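Local coordinates for protein 3,4-dihydroxybenzoate decarboxylase (Enterobacter cloacae, PDB 5NY5) that catalyses the decarboxylation of 3,4-dihydroxybenzoate and the reverse para-carboxylation of catechols, as a UbiD-family enzyme that depends on prenylated flavin, at residues Q118-Y123 against M311-I316; A261-E266 against A315-L320; L400-V405 against C463-A468. All coordinates share one frame; numbering follows the deposited sequence.

Contact 1 of 3, residues Q118-Y123 against M311-I316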
ATOM      1  N   GLN A 118     -42.850  45.678 -10.177  1.00 63.87           N
ATOM      2  CA  GLN A 118     -43.468  46.135 -11.416  1.00 65.21           C
ATOM      3  C   GLN A 118     -43.707  47.644 -11.436  1.00 66.40           C
ATOM      4  O   GLN A 118     -44.631  48.115 -12.108  1.00 68.04           O
ATOM      5  CB  GLN A 118     -44.772  45.378 -11.664  1.00 66.42           C
ATOM      6  CG  GLN A 118     -44.567  43.896 -11.922  1.00 65.57           C
ATOM      7  CD  GLN A 118     -45.849  43.168 -12.260  1.00 66.96           C
ATOM      8  OE1 GLN A 118     -46.939  43.727 -12.154  1.00 68.53           O
ATOM      9  NE2 GLN A 118     -45.724  41.914 -12.672  1.00 66.53           N
ATOM     10  N   GLU A 119     -42.885  48.417 -10.721  1.00 65.73           N
ATOM     11  CA  GLU A 119     -42.980  49.870 -10.804  1.00 66.92           C
ATOM     12  C   GLU A 119     -42.529  50.399 -12.159  1.00 67.31           C
ATOM     13  O   GLU A 119     -42.922  51.504 -12.541  1.00 68.81           O
ATOM     14  CB  GLU A 119     -42.160  50.521  -9.689  1.00 66.20           C
ATOM     15  CG  GLU A 119     -42.773  50.392  -8.304  1.00 66.54           C
ATOM     16  CD  GLU A 119     -41.808  50.783  -7.200  1.00 65.67           C
ATOM     17  OE1 GLU A 119     -40.654  51.138  -7.518  1.00 64.74           O
ATOM     18  OE2 GLU A 119     -42.200  50.734  -6.015  1.00 66.05           O
ATOM     19  N   GLN A 120     -41.703  49.643 -12.880  1.00 66.16           N
ATOM     20  CA  GLN A 120     -41.334  49.948 -14.254  1.00 66.72           C
ATOM     21  C   GLN A 120     -41.540  48.704 -15.102  1.00 66.55           C
ATOM     22  O   GLN A 120     -41.366  47.577 -14.629  1.00 65.35           O
ATOM     23  CB  GLN A 120     -39.873  50.400 -14.383  1.00 65.70           C
ATOM     24  CG  GLN A 120     -39.493  51.626 -13.581  1.00 65.88           C
ATOM     25  CD  GLN A 120     -38.041  52.013 -13.788  1.00 65.00           C
ATOM     26  OE1 GLN A 120     -37.264  52.081 -12.837  1.00 63.89           O
ATOM     27  NE2 GLN A 120     -37.667  52.265 -15.037  1.00 65.65           N
ATOM     28  N   VAL A 121     -41.908  48.911 -16.362  1.00 67.92           N
ATOM     29  CA  VAL A 121     -42.107  47.815 -17.303  1.00 68.12           C
ATOM     30  C   VAL A 121     -41.494  48.203 -18.640  1.00 68.87           C
ATOM     31  O   VAL A 121     -41.780  49.281 -19.169  1.00 70.36           O
ATOM     32  CB  VAL A 121     -43.597  47.459 -17.475  1.00 69.62           C
ATOM     33  CG1 VAL A 121     -43.766  46.446 -18.587  1.00 70.14           C
ATOM     34  CG2 VAL A 121     -44.167  46.909 -16.178  1.00 68.96           C
ATOM     35  N   PHE A 122     -40.651  47.328 -19.183  1.00 68.03           N
ATOM     36  CA  PHE A 122     -40.045  47.511 -20.498  1.00 68.88           C
ATOM     37  C   PHE A 122     -40.407  46.303 -21.351  1.00 69.45           C
ATOM     38  O   PHE A 122     -39.916  45.198 -21.103  1.00 68.21           O
ATOM     39  CB  PHE A 122     -38.529  47.667 -20.393  1.00 67.57           C
ATOM     40  CG  PHE A 122     -38.088  48.938 -19.726  1.00 67.32           C
ATOM     41  CD1 PHE A 122     -38.091  49.051 -18.347  1.00 66.10           C
ATOM     42  CD2 PHE A 122     -37.650  50.013 -20.477  1.00 68.49           C
ATOM     43  CE1 PHE A 122     -37.682  50.213 -17.731  1.00 66.05           C
ATOM     44  CE2 PHE A 122     -37.238  51.178 -19.866  1.00 68.42           C
ATOM     45  CZ  PHE A 122     -37.253  51.278 -18.491  1.00 67.19           C
ATOM     46  N   TYR A 123     -41.267  46.506 -22.345  1.00 71.47           N
ATOM     47  CA  TYR A 123     -41.640  45.425 -23.246  1.00 72.37           C
ATOM     48  C   TYR A 123     -40.607  45.275 -24.355  1.00 72.77           C
ATOM     49  O   TYR A 123     -40.068  46.264 -24.861  1.00 73.45           O
ATOM     50  CB  TYR A 123     -43.021  45.677 -23.850  1.00 74.58           C
ATOM     51  CG  TYR A 123     -44.149  45.637 -22.844  1.00 74.51           C
ATOM     52  CD1 TYR A 123     -44.633  44.430 -22.363  1.00 73.92           C
ATOM     53  CD2 TYR A 123     -44.735  46.809 -22.384  1.00 75.23           C
ATOM     54  CE1 TYR A 123     -45.665  44.389 -21.447  1.00 74.05           C
ATOM     55  CE2 TYR A 123     -45.768  46.778 -21.470  1.00 75.38           C
ATOM     56  CZ  TYR A 123     -46.229  45.566 -21.003  1.00 74.79           C
ATOM     57  OH  TYR A 123     -47.259  45.538 -20.092  1.00 75.13           O
HETATM   58  N   MSE A 311     -38.846  46.190 -13.265  1.00 69.53           N
HETATM   59  CA  MSE A 311     -38.029  46.614 -12.130  1.00 68.01           C
HETATM   60  C   MSE A 311     -38.676  47.750 -11.340  1.00 68.48           C
HETATM   61  O   MSE A 311     -39.550  48.447 -11.847  1.00 69.99           O
HETATM   62  CB  MSE A 311     -36.641  47.034 -12.611  1.00 67.29           C
HETATM   63  CG  MSE A 311     -36.642  48.112 -13.679  1.00 68.61           C
HETATM   64 SE   MSE A 311     -34.863  48.400 -14.430  1.00 71.38          SE
HETATM   65  CE  MSE A 311     -34.470  50.141 -13.651  1.00 77.01           C
ATOM     66  N   ARG A 312     -38.255  47.916 -10.089  1.00 67.29           N
ATOM     67  CA  ARG A 312     -38.749  49.022  -9.288  1.00 67.74           C
ATOM     68  C   ARG A 312     -37.957  50.292  -9.588  1.00 67.85           C
ATOM     69  O   ARG A 312     -36.976  50.287 -10.338  1.00 67.46           O
ATOM     70  CB  ARG A 312     -38.691  48.695  -7.796  1.00 66.66           C
ATOM     71  CG  ARG A 312     -37.723  47.606  -7.391  1.00 65.03           C
ATOM     72  CD  ARG A 312     -37.470  47.663  -5.888  1.00 64.07           C
ATOM     73  NE  ARG A 312     -38.274  46.716  -5.119  1.00 64.04           N
ATOM     74  CZ  ARG A 312     -38.498  46.818  -3.811  1.00 63.76           C
ATOM     75  NH1 ARG A 312     -39.231  45.907  -3.185  1.00 63.86           N
ATOM     76  NH2 ARG A 312     -38.002  47.841  -3.127  1.00 63.50           N
ATOM     77  N   ASN A 313     -38.410  51.396  -8.996  1.00 68.51           N
ATOM     78  CA  ASN A 313     -37.753  52.681  -9.192  1.00 68.82           C
ATOM     79  C   ASN A 313     -36.338  52.641  -8.631  1.00 67.28           C
ATOM     80  O   ASN A 313     -36.130  52.287  -7.467  1.00 66.26           O
ATOM     81  CB  ASN A 313     -38.557  53.792  -8.520  1.00 69.86           C
ATOM     82  CG  ASN A 313     -39.885  54.050  -9.204  1.00 71.64           C
ATOM     83  OD1 ASN A 313     -40.071  53.709 -10.371  1.00 72.30           O
ATOM     84  ND2 ASN A 313     -40.816  54.660  -8.480  1.00 72.54           N
ATOM     85  N   HIS A 314     -35.369  53.009  -9.469  1.00 67.26           N
ATOM     86  CA  HIS A 314     -33.951  52.977  -9.118  1.00 65.99           C
ATOM     87  C   HIS A 314     -33.534  51.561  -8.709  1.00 64.53           C
ATOM     88  O   HIS A 314     -33.001  51.321  -7.624  1.00 63.40           O
ATOM     89  CB  HIS A 314     -33.639  53.996  -8.018  1.00 65.87           C
ATOM     90  CG  HIS A 314     -32.207  54.424  -7.982  1.00 65.24           C
ATOM     91  ND1 HIS A 314     -31.621  54.966  -6.860  1.00 64.75           N
ATOM     92  CD2 HIS A 314     -31.245  54.397  -8.933  1.00 65.18           C
ATOM     93  CE1 HIS A 314     -30.357  55.250  -7.118  1.00 64.39           C
ATOM     94  NE2 HIS A 314     -30.104  54.915  -8.370  1.00 64.64           N
ATOM     95  N   ALA A 315     -33.788  50.621  -9.615  1.00 64.68           N
ATOM     96  CA  ALA A 315     -33.630  49.207  -9.308  1.00 63.58           C
ATOM     97  C   ALA A 315     -32.172  48.858  -9.042  1.00 62.22           C
ATOM     98  O   ALA A 315     -31.275  49.250  -9.795  1.00 62.33           O
ATOM     99  CB  ALA A 315     -34.170  48.354 -10.452  1.00 64.29           C
ATOM    100  N   ILE A 316     -31.944  48.114  -7.967  1.00 61.04           N
ATOM    101  CA  ILE A 316     -30.613  47.631  -7.630  1.00 59.75           C
ATOM    102  C   ILE A 316     -30.342  46.353  -8.411  1.00 59.42           C
ATOM    103  O   ILE A 316     -31.167  45.432  -8.419  1.00 59.54           O
ATOM    104  CB  ILE A 316     -30.493  47.389  -6.118  1.00 58.75           C
ATOM    105  CG1 ILE A 316     -30.722  48.691  -5.349  1.00 59.23           C
ATOM    106  CG2 ILE A 316     -29.144  46.790  -5.780  1.00 57.49           C
ATOM    107  CD1 ILE A 316     -30.878  48.492  -3.860  1.00 58.60           C
TER

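Contact 2 of 3, residues A261-E266 against A315-L320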
ATOM      1  N   ALA A 261     -39.187  41.831  -5.538  1.00 63.58           N
ATOM      2  CA  ALA A 261     -37.882  41.774  -6.173  1.00 62.58           C
ATOM      3  C   ALA A 261     -37.468  43.144  -6.703  1.00 62.81           C
ATOM      4  O   ALA A 261     -38.279  44.063  -6.837  1.00 63.93           O
ATOM      5  CB  ALA A 261     -37.885  40.756  -7.310  1.00 63.01           C
ATOM      6  N   GLU A 262     -36.176  43.270  -7.006  1.00 61.82           N
ATOM      7  CA  GLU A 262     -35.658  44.506  -7.580  1.00 62.09           C
ATOM      8  C   GLU A 262     -35.844  44.537  -9.091  1.00 63.18           C
ATOM      9  O   GLU A 262     -36.354  45.518  -9.639  1.00 65.31           O
ATOM     10  CB  GLU A 262     -34.182  44.676  -7.218  1.00 60.73           C
ATOM     11  CG  GLU A 262     -33.933  45.084  -5.776  1.00 59.93           C
ATOM     12  CD  GLU A 262     -34.195  46.558  -5.532  1.00 60.64           C
ATOM     13  OE1 GLU A 262     -33.966  47.364  -6.456  1.00 61.29           O
ATOM     14  OE2 GLU A 262     -34.635  46.909  -4.418  1.00 60.65           O
ATOM     15  N   ILE A 263     -35.432  43.474  -9.781  1.00 62.95           N
ATOM     16  CA  ILE A 263     -35.515  43.392 -11.234  1.00 64.03           C
ATOM     17  C   ILE A 263     -36.112  42.045 -11.617  1.00 64.52           C
ATOM     18  O   ILE A 263     -35.812  41.022 -10.991  1.00 63.57           O
ATOM     19  CB  ILE A 263     -34.135  43.578 -11.899  1.00 63.45           C
ATOM     20  CG1 ILE A 263     -33.475  44.870 -11.418  1.00 62.99           C
ATOM     21  CG2 ILE A 263     -34.262  43.592 -13.414  1.00 64.79           C
ATOM     22  CD1 ILE A 263     -32.164  45.167 -12.092  1.00 62.67           C
ATOM     23  N   ILE A 264     -36.958  42.048 -12.644  1.00 66.11           N
ATOM     24  CA  ILE A 264     -37.562  40.838 -13.185  1.00 66.92           C
ATOM     25  C   ILE A 264     -37.278  40.788 -14.678  1.00 67.96           C
ATOM     26  O   ILE A 264     -37.417  41.796 -15.378  1.00 68.90           O
ATOM     27  CB  ILE A 264     -39.084  40.789 -12.935  1.00 68.22           C
ATOM     28  CG1 ILE A 264     -39.395  40.983 -11.453  1.00 67.38           C
ATOM     29  CG2 ILE A 264     -39.663  39.473 -13.433  1.00 69.12           C
ATOM     30  CD1 ILE A 264     -38.874  39.877 -10.588  1.00 66.04           C
ATOM     31  N   ILE A 265     -36.880  39.618 -15.163  1.00 67.90           N
ATOM     32  CA  ILE A 265     -36.747  39.363 -16.591  1.00 69.16           C
ATOM     33  C   ILE A 265     -37.767  38.297 -16.959  1.00 70.48           C
ATOM     34  O   ILE A 265     -37.687  37.158 -16.481  1.00 69.90           O
ATOM     35  CB  ILE A 265     -35.326  38.922 -16.966  1.00 68.22           C
ATOM     36  CG1 ILE A 265     -34.308  39.976 -16.540  1.00 67.01           C
ATOM     37  CG2 ILE A 265     -35.227  38.675 -18.460  1.00 69.72           C
ATOM     38  CD1 ILE A 265     -32.882  39.620 -16.897  1.00 66.19           C
ATOM     39  N   GLU A 266     -38.737  38.667 -17.788  1.00 72.34           N
ATOM     40  CA  GLU A 266     -39.757  37.743 -18.268  1.00 73.94           C
ATOM     41  C   GLU A 266     -39.377  37.286 -19.669  1.00 75.14           C
ATOM     42  O   GLU A 266     -39.259  38.109 -20.583  1.00 76.07           O
ATOM     43  CB  GLU A 266     -41.137  38.396 -18.272  1.00 75.46           C
ATOM     44  CG  GLU A 266     -41.655  38.773 -16.895  1.00 74.59           C
ATOM     45  CD  GLU A 266     -43.044  39.376 -16.944  1.00 76.29           C
ATOM     46  OE1 GLU A 266     -43.652  39.386 -18.035  1.00 78.17           O
ATOM     47  OE2 GLU A 266     -43.529  39.840 -15.892  1.00 75.83           O
ATOM     48  N   ALA A 315     -33.788  50.621  -9.615  1.00 64.68           N
ATOM     49  CA  ALA A 315     -33.630  49.207  -9.308  1.00 63.58           C
ATOM     50  C   ALA A 315     -32.172  48.858  -9.042  1.00 62.22           C
ATOM     51  O   ALA A 315     -31.275  49.250  -9.795  1.00 62.33           O
ATOM     52  CB  ALA A 315     -34.170  48.354 -10.452  1.00 64.29           C
ATOM     53  N   ILE A 316     -31.944  48.114  -7.967  1.00 61.04           N
ATOM     54  CA  ILE A 316     -30.613  47.631  -7.630  1.00 59.75           C
ATOM     55  C   ILE A 316     -30.342  46.353  -8.411  1.00 59.42           C
ATOM     56  O   ILE A 316     -31.167  45.432  -8.419  1.00 59.54           O
ATOM     57  CB  ILE A 316     -30.493  47.389  -6.118  1.00 58.75           C
ATOM     58  CG1 ILE A 316     -30.722  48.691  -5.349  1.00 59.23           C
ATOM     59  CG2 ILE A 316     -29.144  46.790  -5.780  1.00 57.49           C
ATOM     60  CD1 ILE A 316     -30.878  48.492  -3.860  1.00 58.60           C
ATOM     61  N   LEU A 317     -29.193  46.294  -9.075  1.00 59.13           N
ATOM     62  CA  LEU A 317     -28.755  45.081  -9.758  1.00 58.80           C
ATOM     63  C   LEU A 317     -27.854  44.295  -8.812  1.00 57.37           C
ATOM     64  O   LEU A 317     -26.753  44.743  -8.481  1.00 56.79           O
ATOM     65  CB  LEU A 317     -28.032  45.418 -11.059  1.00 59.47           C
ATOM     66  CG  LEU A 317     -27.565  44.218 -11.883  1.00 59.37           C
ATOM     67  CD1 LEU A 317     -28.709  43.248 -12.100  1.00 59.81           C
ATOM     68  CD2 LEU A 317     -26.994  44.668 -13.215  1.00 60.34           C
ATOM     69  N   GLN A 318     -28.323  43.132  -8.370  1.00 56.90           N
ATOM     70  CA  GLN A 318     -27.578  42.280  -7.452  1.00 55.64           C
ATOM     71  C   GLN A 318     -26.947  41.118  -8.206  1.00 55.41           C
ATOM     72  O   GLN A 318     -27.608  40.465  -9.019  1.00 56.12           O
ATOM     73  CB  GLN A 318     -28.481  41.747  -6.338  1.00 55.34           C
ATOM     74  CG  GLN A 318     -27.777  40.815  -5.369  1.00 54.15           C
ATOM     75  CD  GLN A 318     -28.679  40.340  -4.251  1.00 54.00           C
ATOM     76  OE1 GLN A 318     -29.899  40.465  -4.326  1.00 54.84           O
ATOM     77  NE2 GLN A 318     -28.081  39.794  -3.202  1.00 53.04           N
ATOM     78  N   THR A 319     -25.671  40.867  -7.933  1.00 54.54           N
ATOM     79  CA  THR A 319     -24.955  39.723  -8.477  1.00 54.25           C
ATOM     80  C   THR A 319     -23.854  39.353  -7.489  1.00 53.06           C
ATOM     81  O   THR A 319     -23.830  39.839  -6.354  1.00 52.51           O
ATOM     82  CB  THR A 319     -24.416  40.032  -9.881  1.00 55.06           C
ATOM     83  OG1 THR A 319     -23.857  38.844 -10.455  1.00 54.98           O
ATOM     84  CG2 THR A 319     -23.350  41.114  -9.822  1.00 54.92           C
ATOM     85  N   LEU A 320     -22.945  38.477  -7.908  1.00 52.76           N
ATOM     86  CA  LEU A 320     -21.838  38.056  -7.064  1.00 51.74           C
ATOM     87  C   LEU A 320     -20.527  38.242  -7.812  1.00 51.86           C
ATOM     88  O   LEU A 320     -20.500  38.495  -9.018  1.00 52.72           O
ATOM     89  CB  LEU A 320     -21.998  36.598  -6.602  1.00 51.23           C
ATOM     90  CG  LEU A 320     -22.330  35.493  -7.612  1.00 51.82           C
ATOM     91  CD1 LEU A 320     -21.148  35.136  -8.497  1.00 51.96           C
ATOM     92  CD2 LEU A 320     -22.840  34.256  -6.890  1.00 51.45           C
TER

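Contact 3 of 3, residues L400-V405 against C463-A468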
ATOM      1  N   LEU A 400     -11.833  14.794  10.006  1.00 35.53           N
ATOM      2  CA  LEU A 400     -12.496  14.542  11.276  1.00 39.77           C
ATOM      3  C   LEU A 400     -11.677  15.151  12.406  1.00 36.13           C
ATOM      4  O   LEU A 400     -10.479  14.884  12.517  1.00 43.87           O
ATOM      5  CB  LEU A 400     -12.661  13.039  11.507  1.00 37.76           C
ATOM      6  CG  LEU A 400     -13.360  12.213  10.427  1.00 37.34           C
ATOM      7  CD1 LEU A 400     -13.017  10.745  10.586  1.00 35.36           C
ATOM      8  CD2 LEU A 400     -14.859  12.413  10.505  1.00 35.86           C
ATOM      9  N   VAL A 401     -12.321  15.962  13.245  1.00 36.57           N
ATOM     10  CA  VAL A 401     -11.677  16.571  14.400  1.00 36.97           C
ATOM     11  C   VAL A 401     -12.600  16.429  15.605  1.00 37.41           C
ATOM     12  O   VAL A 401     -13.787  16.137  15.475  1.00 37.47           O
ATOM     13  CB  VAL A 401     -11.324  18.054  14.165  1.00 37.20           C
ATOM     14  CG1 VAL A 401     -10.356  18.200  13.013  1.00 36.87           C
ATOM     15  CG2 VAL A 401     -12.580  18.854  13.902  1.00 37.42           C
ATOM     16  N   ASP A 402     -12.033  16.652  16.790  1.00 39.08           N
ATOM     17  CA  ASP A 402     -12.768  16.537  18.040  1.00 39.60           C
ATOM     18  C   ASP A 402     -13.446  17.859  18.396  1.00 40.13           C
ATOM     19  O   ASP A 402     -13.316  18.868  17.701  1.00 40.11           O
ATOM     20  CB  ASP A 402     -11.840  16.084  19.164  1.00 39.62           C
ATOM     21  CG  ASP A 402     -11.274  14.703  18.928  1.00 42.39           C
ATOM     22  OD1 ASP A 402     -12.055  13.729  18.950  1.00 39.29           O
ATOM     23  OD2 ASP A 402     -10.046  14.592  18.728  1.00 39.92           O
ATOM     24  N   GLU A 403     -14.181  17.853  19.509  1.00 39.38           N
ATOM     25  CA  GLU A 403     -14.984  19.007  19.890  1.00 39.90           C
ATOM     26  C   GLU A 403     -14.151  20.176  20.401  1.00 40.29           C
ATOM     27  O   GLU A 403     -14.689  21.279  20.531  1.00 40.71           O
ATOM     28  CB  GLU A 403     -16.014  18.604  20.948  1.00 40.46           C
ATOM     29  CG  GLU A 403     -15.432  18.227  22.306  1.00 40.93           C
ATOM     30  CD  GLU A 403     -14.921  16.798  22.360  1.00 43.00           C
ATOM     31  OE1 GLU A 403     -14.552  16.252  21.302  1.00 43.96           O
ATOM     32  OE2 GLU A 403     -14.897  16.215  23.465  1.00 48.20           O
ATOM     33  N   ASP A 404     -12.864  19.976  20.686  1.00 40.25           N
ATOM     34  CA  ASP A 404     -11.999  21.061  21.127  1.00 40.72           C
ATOM     35  C   ASP A 404     -11.196  21.669  19.982  1.00 40.37           C
ATOM     36  O   ASP A 404     -10.163  22.301  20.222  1.00 40.71           O
ATOM     37  CB  ASP A 404     -11.070  20.580  22.243  1.00 41.13           C
ATOM     38  CG  ASP A 404     -10.111  19.500  21.787  1.00 43.26           C
ATOM     39  OD1 ASP A 404     -10.355  18.889  20.727  1.00 39.96           O
ATOM     40  OD2 ASP A 404      -9.118  19.258  22.502  1.00 41.02           O
ATOM     41  N   VAL A 405     -11.653  21.503  18.749  1.00 39.79           N
ATOM     42  CA  VAL A 405     -11.000  22.060  17.572  1.00 39.50           C
ATOM     43  C   VAL A 405     -11.998  22.960  16.864  1.00 39.57           C
ATOM     44  O   VAL A 405     -13.111  22.529  16.552  1.00 39.38           O
ATOM     45  CB  VAL A 405     -10.493  20.957  16.625  1.00 38.80           C
ATOM     46  CG1 VAL A 405      -9.988  21.558  15.329  1.00 38.56           C
ATOM     47  CG2 VAL A 405      -9.406  20.147  17.292  1.00 38.84           C
ATOM     48  N   CYS A 463      -8.367  12.977  12.077  1.00 35.59           N
ATOM     49  CA  CYS A 463      -7.559  13.732  13.021  1.00 36.02           C
ATOM     50  C   CYS A 463      -8.162  13.743  14.415  1.00 36.44           C
ATOM     51  O   CYS A 463      -7.875  14.652  15.199  1.00 36.88           O
ATOM     52  CB  CYS A 463      -7.357  15.161  12.525  1.00 36.14           C
ATOM     53  SG  CYS A 463      -6.667  15.236  10.881  1.00 35.77           S
ATOM     54  N   THR A 464      -9.001  12.765  14.730  1.00 36.39           N
ATOM     55  CA  THR A 464      -9.556  12.631  16.065  1.00 36.87           C
ATOM     56  C   THR A 464      -8.613  11.807  16.928  1.00 37.15           C
ATOM     57  O   THR A 464      -7.924  10.908  16.447  1.00 36.91           O
ATOM     58  CB  THR A 464     -10.942  11.979  16.027  1.00 36.84           C
ATOM     59  OG1 THR A 464     -10.827  10.602  15.646  1.00 36.60           O
ATOM     60  CG2 THR A 464     -11.831  12.693  15.031  1.00 36.61           C
ATOM     61  N   VAL A 465      -8.575  12.142  18.207  1.00 37.73           N
ATOM     62  CA  VAL A 465      -7.726  11.406  19.147  1.00 38.17           C
ATOM     63  C   VAL A 465      -8.325  10.023  19.372  1.00 38.16           C
ATOM     64  O   VAL A 465      -9.529   9.914  19.655  1.00 38.27           O
ATOM     65  CB  VAL A 465      -7.605  12.173  20.462  1.00 38.89           C
ATOM     66  CG1 VAL A 465      -6.700  11.435  21.428  1.00 39.45           C
ATOM     67  CG2 VAL A 465      -7.092  13.570  20.206  1.00 38.97           C
ATOM     68  N   PRO A 466      -7.548   8.950  19.237  1.00 38.12           N
ATOM     69  CA  PRO A 466      -8.067   7.620  19.571  1.00 38.27           C
ATOM     70  C   PRO A 466      -8.602   7.601  20.992  1.00 39.00           C
ATOM     71  O   PRO A 466      -8.017   8.197  21.897  1.00 39.51           O
ATOM     72  CB  PRO A 466      -6.843   6.713  19.412  1.00 38.31           C
ATOM     73  CG  PRO A 466      -5.961   7.437  18.463  1.00 37.90           C
ATOM     74  CD  PRO A 466      -6.163   8.896  18.743  1.00 38.02           C
ATOM     75  N   TRP A 467      -9.733   6.914  21.176  1.00 39.12           N
ATOM     76  CA  TRP A 467     -10.431   6.941  22.457  1.00 39.85           C
ATOM     77  C   TRP A 467      -9.504   6.605  23.617  1.00 40.61           C
ATOM     78  O   TRP A 467      -9.567   7.240  24.677  1.00 41.17           O
ATOM     79  CB  TRP A 467     -11.611   5.970  22.431  1.00 39.99           C
ATOM     80  CG  TRP A 467     -12.142   5.680  23.792  1.00 40.88           C
ATOM     81  CD1 TRP A 467     -11.842   4.608  24.578  1.00 41.48           C
ATOM     82  CD2 TRP A 467     -13.051   6.487  24.543  1.00 41.35           C
ATOM     83  NE1 TRP A 467     -12.517   4.693  25.771  1.00 42.30           N
ATOM     84  CE2 TRP A 467     -13.268   5.838  25.773  1.00 42.23           C
ATOM     85  CE3 TRP A 467     -13.713   7.690  24.291  1.00 41.17           C
ATOM     86  CZ2 TRP A 467     -14.112   6.353  26.748  1.00 42.93           C
ATOM     87  CZ3 TRP A 467     -14.548   8.200  25.260  1.00 41.86           C
ATOM     88  CH2 TRP A 467     -14.740   7.533  26.474  1.00 42.73           C
ATOM     89  N   ALA A 468      -8.628   5.617  23.432  1.00 40.55           N
ATOM     90  CA  ALA A 468      -7.783   5.148  24.523  1.00 41.33           C
ATOM     91  C   ALA A 468      -6.729   6.166  24.935  1.00 41.61           C
ATOM     92  O   ALA A 468      -6.190   6.063  26.040  1.00 42.44           O
ATOM     93  CB  ALA A 468      -7.105   3.834  24.130  1.00 41.29           C
TER
HETATM   94  O   HOH W   1      -9.154  16.284  17.129  1.00 42.67           O

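Contact 1 of 3, residues Q118-Y123 against M311-I316
The end of a ladder in the antiparallel sheet of the Rift-related domain brings Gln120, at the start of strand 120-123, beside Met311, the last residue of strand 303-311. The two form an antiparallel hydrogen-bonded pair. Gln120 N donates to Met311 O (2.7 Å), nearly in line with the carbonyl though with a bent N-H angle of 131°, and Met311 N returns a longer bond to Gln120 O (3.2 Å) from above the carbonyl plane. Their side chains lie on the same face of the sheet: CB of Gln120 sits 4.0 Å from CG of Met311, a selenomethionine here. A long, flexible selenoether side chain and the methylenes of a glutamine suit this partly exposed face, since they can pack against each other, the two chains crossing at a slant.

Past Met311 the chain leaves the sheet, and Glu119, the residue before Gln120, reaches over to it. Its CG is anti to the carbonyl carbon (chi1 -73°), and the extended chain carries the carboxylate across Arg312 to the backbone of Asn313. Asn313 N donates to Glu119 OE1 (2.7 Å) in an almost straight bond (174°), met close to the C-O direction. The same oxygen lies 3.1 Å from Arg312 CB, while the guanidinium leads off elsewhere: Arg312 NE binds Ala261 O, and its NE stays 5.6 Å from Glu119 OE1. Asn313 lays its amide beside the glutamate, with OD1 3.9 Å from CB of Glu119.

Glu119 thus adds one side-chain-to-backbone bond just beyond the end of the ladder. At this exposed edge the carboxylate satisfies the amide of a departing loop, and the nearby arginine would probably favour its negative charge at longer range.

Contact 2 of 3, residues A261-E266 against A315-L320
A carboxylate does the work of a strand partner where Glu262 meets Ile316: although both segments run into beta strands, the single hydrogen bond between them goes from Ile316 N to Glu262 OE1. It is short (2.6 Å) and nearly straight (175°), and the N-H reaches the oxygen on its anti side, 34° out of the carboxylate plane. The glutamate chain is bent at chi2 (-78°), which turns CD back toward the amide it accepts from. CB of Glu262 packs 3.3 Å from Ile316 O, and OE1 lies 3.5 Å from Ile316 CB, so the acid lies against the backbone and branched side chain of one residue.

A buried carboxylate needs compensation, and OE2 finds it in a salt bridge with Arg9 of helix 8-16. The charge pair probably keeps the acid ionised, and therefore a strong acceptor for the amide.

Ile263 adds an apolar patch beside this polar grip. Its CG1 touches CB of Ala315 at 3.7 Å, and its CD1 reaches CD1 of Leu317 at 4.0 Å. Alanine suits the first place because its lone methyl lets the two backbones come close, with Glu262 CA and Ala315 CA 5.4 Å apart. The branched isoleucine and leucine meet obliquely beside it.

Glu262 and Ile263 can both turn toward the other segment because together they face Met210 of strand 204-210, the signature of a classic beta bulge between strands 263-269 and 204-210; the side chains it presents join this flavin-domain sheet to strand 316-319 of a separate mixed sheet.

Contact 3 of 3, residues L400-V405 against C463-A468
With CG anti to the carbonyl carbon (chi1 -64°), Asp402 directs its carboxylate across the backbone of Thr464, whose chi1 of 69° places OG1 between the backbone N and the carbonyl carbon, leaving CG2 anti to the carbonyl carbon and close to Leu400. The two side chains cross at about a right angle. OD2 of Asp402 accepts from Val465 N at 2.9 Å on its syn lone pair, in a fairly straight bond (165°), while OD1 lies 3.6 Å from CB of Thr464. CG2 of Thr464 packs 3.6 Å from CB of Leu400. Threonine suits this place by dividing its branches: the methyl meets leucine, and OG1 is bound by Asp462 and Lys372.

One water ties the same groups together. It accepts from Asp402 N and donates to Asp402 OD2 and to Cys463 O (2.8 Å), so that OD2 is gripped both by the amide of Val465 and by the solvent molecule. An aspartate is well placed here, since its short chain can serve its own backbone, through the water, and the facing loop at once. Arg420 adds a weak, long ion pair to OD2.

Backbone pairing persists at the start of the contact, where Cys463 N donates to Leu400 O (2.9 Å). Cys463 also sets CB 4.3 Å from CG1 of Val401, whose side chain packs on helix 410-419.

After Val401, Asp402 to Val405 form a type I turn, closed by Val405 N to Asp402 O. The contact continues the parallel pair of strands 397-401 and 455-462 past its end, in a mixed sheet of the C-terminal region.

How the contacts relate
Contacts 1 and 2 are neighbours, their centres about 9 Å apart, and share Ala315 and Ile316 of one connecting chain. Arg312 links them, its N and NE probably bonded to Glu262 O and Ala261 O. Both reach the antiparallel sheet of the Rift-related, probably flavin-binding, region, and the segment they share carries the chain from strand 303-311 into strand 316-319 of the four-stranded sheet with strands 22-25, 57-60 and 70-73. Contact 3 comes later in the chain and lies across the molecule, about 54 and 46 Å from contacts 1 and 2, centre to centre, in the five-stranded sheet. The first two therefore lie where the chain passes from one sheet to another, while the third closes strand ends in the C-terminal region.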